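Local coordinates for C-glycoside 3-oxidase (Microbacterium trichothecenolyticum, PDB 7DVE), which oxidises the C3 hydroxyl of the sugar in C-glycosides such as isoorientin and mangiferin, using FAD and passing the electrons to oxygen to give hydrogen peroxide, at residues Cys132-Asp137 and Pro489-Val494. Residues are numbered along the deposited sequence; the frame is centred on the assembly and turned at random.
Sequences CPRPND and PTLTGV. With FAD (flavin-adenine dinucleotide), chain C.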
loop_
_atom_site.group_PDB
_atom_site.type_symbol
_atom_site.label_atom_id
_atom_site.label_comp_id
_atom_site.label_asym_id
_atom_site.label_seq_id
_atom_site.Cartn_x
_atom_site.Cartn_y
_atom_site.Cartn_z
ATOM N N CYS A 132 9.374 -0.052 -3.303
ATOM C CA CYS A 132 8.814 1.138 -3.949
ATOM C C CYS A 132 9.299 1.349 -5.382
ATOM O O CYS A 132 9.889 2.385 -5.695
ATOM C CB CYS A 132 9.128 2.382 -3.124
ATOM S SG CYS A 132 8.259 2.509 -1.559
ATOM N N PRO A 133 8.997 0.435 -6.301
ATOM C CA PRO A 133 9.335 0.684 -7.708
ATOM C C PRO A 133 8.447 1.753 -8.331
ATOM O O PRO A 133 7.358 2.076 -7.842
ATOM C CB PRO A 133 9.105 -0.671 -8.378
ATOM C CG PRO A 133 8.043 -1.312 -7.559
ATOM C CD PRO A 133 8.194 -0.788 -6.130
ATOM N N ARG A 134 8.946 2.314 -9.455
ATOM C CA ARG A 134 8.178 3.206 -10.305
ATOM C C ARG A 134 7.422 2.383 -11.340
ATOM O O ARG A 134 7.905 1.330 -11.764
ATOM C CB ARG A 134 9.102 4.197 -11.008
ATOM C CG ARG A 134 9.640 5.293 -10.092
ATOM C CD ARG A 134 10.512 6.269 -10.852
ATOM N NE ARG A 134 11.039 7.308 -9.973
ATOM C CZ ARG A 134 11.093 8.592 -10.293
ATOM N NH1 ARG A 134 10.668 9.032 -11.470
ATOM N NH2 ARG A 134 11.575 9.464 -9.406
ATOM N N PRO A 135 6.229 2.814 -11.742
ATOM C CA PRO A 135 5.537 2.126 -12.834
ATOM C C PRO A 135 6.294 2.312 -14.141
ATOM O O PRO A 135 6.946 3.335 -14.365
ATOM C CB PRO A 135 4.170 2.814 -12.880
ATOM C CG PRO A 135 4.422 4.187 -12.309
ATOM C CD PRO A 135 5.483 3.992 -11.263
ATOM N N ASN A 136 6.197 1.305 -15.007
ATOM C CA ASN A 136 6.847 1.310 -16.312
ATOM C C ASN A 136 5.823 1.030 -17.414
ATOM O O ASN A 136 4.798 0.385 -17.181
ATOM C CB ASN A 136 7.980 0.276 -16.336
ATOM C CG ASN A 136 8.906 0.441 -17.532
ATOM O OD1 ASN A 136 8.983 1.518 -18.148
ATOM N ND2 ASN A 136 9.648 -0.620 -17.848
ATOM N N ASP A 137 6.099 1.525 -18.612
ATOM C CA ASP A 137 5.320 1.206 -19.834
ATOM C C ASP A 137 3.822 1.399 -19.553
ATOM O O ASP A 137 3.435 2.439 -19.002
ATOM C CB ASP A 137 5.733 -0.192 -20.311
ATOM C CG ASP A 137 7.109 -0.208 -20.997
ATOM O OD1 ASP A 137 7.774 0.858 -21.078
ATOM O OD2 ASP A 137 7.521 -1.295 -21.469
ATOM N N PRO A 489 2.131 -0.748 -5.418
ATOM C CA PRO A 489 1.431 0.493 -5.786
ATOM C C PRO A 489 1.673 1.685 -4.882
ATOM O O PRO A 489 1.339 2.809 -5.273
ATOM C CB PRO A 489 -0.043 0.080 -5.726
ATOM C CG PRO A 489 -0.061 -0.942 -4.652
ATOM C CD PRO A 489 1.220 -1.737 -4.817
ATOM N N THR A 490 2.213 1.478 -3.679
ATOM C CA THR A 490 2.179 2.538 -2.679
ATOM C C THR A 490 2.871 3.812 -3.173
ATOM O O THR A 490 2.326 4.911 -3.030
ATOM C CB THR A 490 2.804 2.063 -1.368
ATOM O OG1 THR A 490 2.357 0.737 -1.083
ATOM C CG2 THR A 490 2.343 2.984 -0.224
ATOM N N LEU A 491 4.079 3.696 -3.733
ATOM C CA LEU A 491 4.761 4.899 -4.204
ATOM C C LEU A 491 3.871 5.681 -5.158
ATOM O O LEU A 491 3.814 6.918 -5.091
ATOM C CB LEU A 491 6.078 4.557 -4.895
ATOM C CG LEU A 491 6.844 5.793 -5.445
ATOM C CD1 LEU A 491 7.039 6.893 -4.389
ATOM C CD2 LEU A 491 8.213 5.399 -5.974
ATOM N N THR A 492 3.146 4.969 -6.037
ATOM C CA THR A 492 2.301 5.653 -7.012
ATOM C C THR A 492 1.098 6.313 -6.347
ATOM O O THR A 492 0.751 7.460 -6.680
ATOM C CB THR A 492 1.837 4.682 -8.095
ATOM O OG1 THR A 492 2.991 4.152 -8.757
ATOM C CG2 THR A 492 0.977 5.430 -9.114
ATOM N N GLY A 493 0.443 5.594 -5.423
ATOM C CA GLY A 493 -0.634 6.194 -4.642
ATOM C C GLY A 493 -0.197 7.447 -3.902
ATOM O O GLY A 493 -0.900 8.460 -3.918
ATOM N N VAL A 494 0.986 7.405 -3.275
ATOM C CA VAL A 494 1.528 8.582 -2.595
ATOM C C VAL A 494 1.787 9.727 -3.589
ATOM O O VAL A 494 1.490 10.891 -3.297
ATOM C CB VAL A 494 2.787 8.192 -1.793
ATOM C CG1 VAL A 494 3.643 9.429 -1.446
ATOM C CG2 VAL A 494 2.373 7.440 -0.515
HETATM P PA FAD C . -3.703 1.834 4.422
HETATM O O1A FAD C . -4.619 0.678 4.572
HETATM O O2A FAD C . -2.241 1.601 4.465
HETATM O O5B FAD C . -4.195 2.831 5.591
HETATM C C5B FAD C . -5.570 3.217 5.644
HETATM C C4B FAD C . -5.954 3.555 7.062
HETATM O O4B FAD C . -7.340 4.002 6.994
HETATM C C3B FAD C . -5.968 2.293 7.950
HETATM O O3B FAD C . -5.173 2.559 9.122
HETATM C C2B FAD C . -7.457 2.192 8.313
HETATM O O2B FAD C . -7.650 1.728 9.651
HETATM C C1B FAD C . -7.918 3.633 8.237
HETATM N N9A FAD C . -9.418 3.712 8.104
HETATM C C8A FAD C . -10.080 3.015 7.166
HETATM N N7A FAD C . -11.385 3.287 7.277
HETATM C C5A FAD C . -11.546 4.146 8.286
HETATM C C6A FAD C . -12.645 4.731 8.781
HETATM N N6A FAD C . -13.798 4.409 8.196
HETATM N N1A FAD C . -12.600 5.599 9.811
HETATM C C2A FAD C . -11.353 5.886 10.370
HETATM N N3A FAD C . -10.209 5.271 9.826
HETATM C C4A FAD C . -10.329 4.415 8.797
HETATM N N1 FAD C . 3.115 -2.110 -0.643
HETATM C C2 FAD C . 4.132 -1.714 -1.493
HETATM O O2 FAD C . 3.925 -0.757 -2.230
HETATM N N3 FAD C . 5.354 -2.408 -1.509
HETATM C C4 FAD C . 5.564 -3.484 -0.618
HETATM O O4 FAD C . 6.651 -4.072 -0.624
HETATM C C4X FAD C . 4.530 -3.868 0.229
HETATM N N5 FAD C . 4.643 -4.928 1.068
HETATM C C5X FAD C . 3.657 -5.180 1.976
HETATM C C6 FAD C . 3.812 -6.184 2.951
HETATM C C7 FAD C . 2.848 -6.425 3.924
HETATM C C7M FAD C . 3.055 -7.532 4.988
HETATM C C8 FAD C . 1.684 -5.654 3.934
HETATM C C8M FAD C . 0.607 -5.912 5.004
HETATM C C9 FAD C . 1.514 -4.657 2.963
HETATM C C9A FAD C . 2.489 -4.416 1.977
HETATM N N10 FAD C . 2.321 -3.468 1.028
HETATM C C10 FAD C . 3.323 -3.164 0.200
HETATM C "C1'" FAD C . 1.055 -2.698 0.868
HETATM C "C2'" FAD C . 1.041 -1.315 1.532
HETATM O "O2'" FAD C . 1.081 -1.497 2.957
HETATM C "C3'" FAD C . -0.217 -0.503 1.079
HETATM O "O3'" FAD C . -0.189 -0.315 -0.343
HETATM C "C4'" FAD C . -0.228 0.897 1.694
HETATM O "O4'" FAD C . -0.195 0.795 3.109
HETATM C "C5'" FAD C . -1.515 1.660 1.277
HETATM O "O5'" FAD C . -1.636 2.886 2.026
HETATM P P FAD C . -3.043 3.641 2.290
HETATM O O1P FAD C . -2.910 4.739 3.287
HETATM O O2P FAD C . -3.575 3.945 0.945
HETATM O O3P FAD C . -4.035 2.621 3.060
HETATM O O HOH W 1 4.519 2.566 -7.445
#
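L491 and T492 of the helix that begins near the flavin meet C132, P133 and P135 of an extended loop, and T490, just before them, holds the cofactor. P489 turns away from that loop, with its ring carbon CD 3.9 Å from FAD O2; its ring and missing N-H suit a place near the helix start, where no amide partner is needed, and its carbonyl accepts the amide of G493. T490 grips the flavin carbonyl twice: its backbone N donates to FAD O2 over 3.2 Å, and its OG1 donates to O2 while accepting a bond from the ribityl O3'. The modelled OG1 to O2 length, 2.5 Å, is doubtfully short. With OG1 beside its own backbone N (chi1 -43°), both donors converge on O2, where the helix start would probably favour negative charge on the reduced flavin. A valine in place of T490 would probably leave O2 with the amide alone from this residue and the ribityl O3' without its acceptor. L491, with CG anti to its backbone N (chi1 179°), lays an apolar side chain along the loop: CB lies 4.1 Å from C132 CB, and CD2 rests 3.5 Å from C132 O. T492 adds a polar link, OG1 donating to a water (2.6 Å) that in turn donates to P133 O, while P135 CD packs 3.5 Å from the same OG1. Further on, V494 touches P19 and T23 of helix 19-31. L491 also touches E158 and L161 of helix 149-161; E158 forms a salt bridge with R134 NE, and C132 is backbone hydrogen-bonded to P199. The loop thus links the C-terminal helix 490-510 of this GMC oxidoreductase to strand 196-204, with helix 149-161 touching both segments.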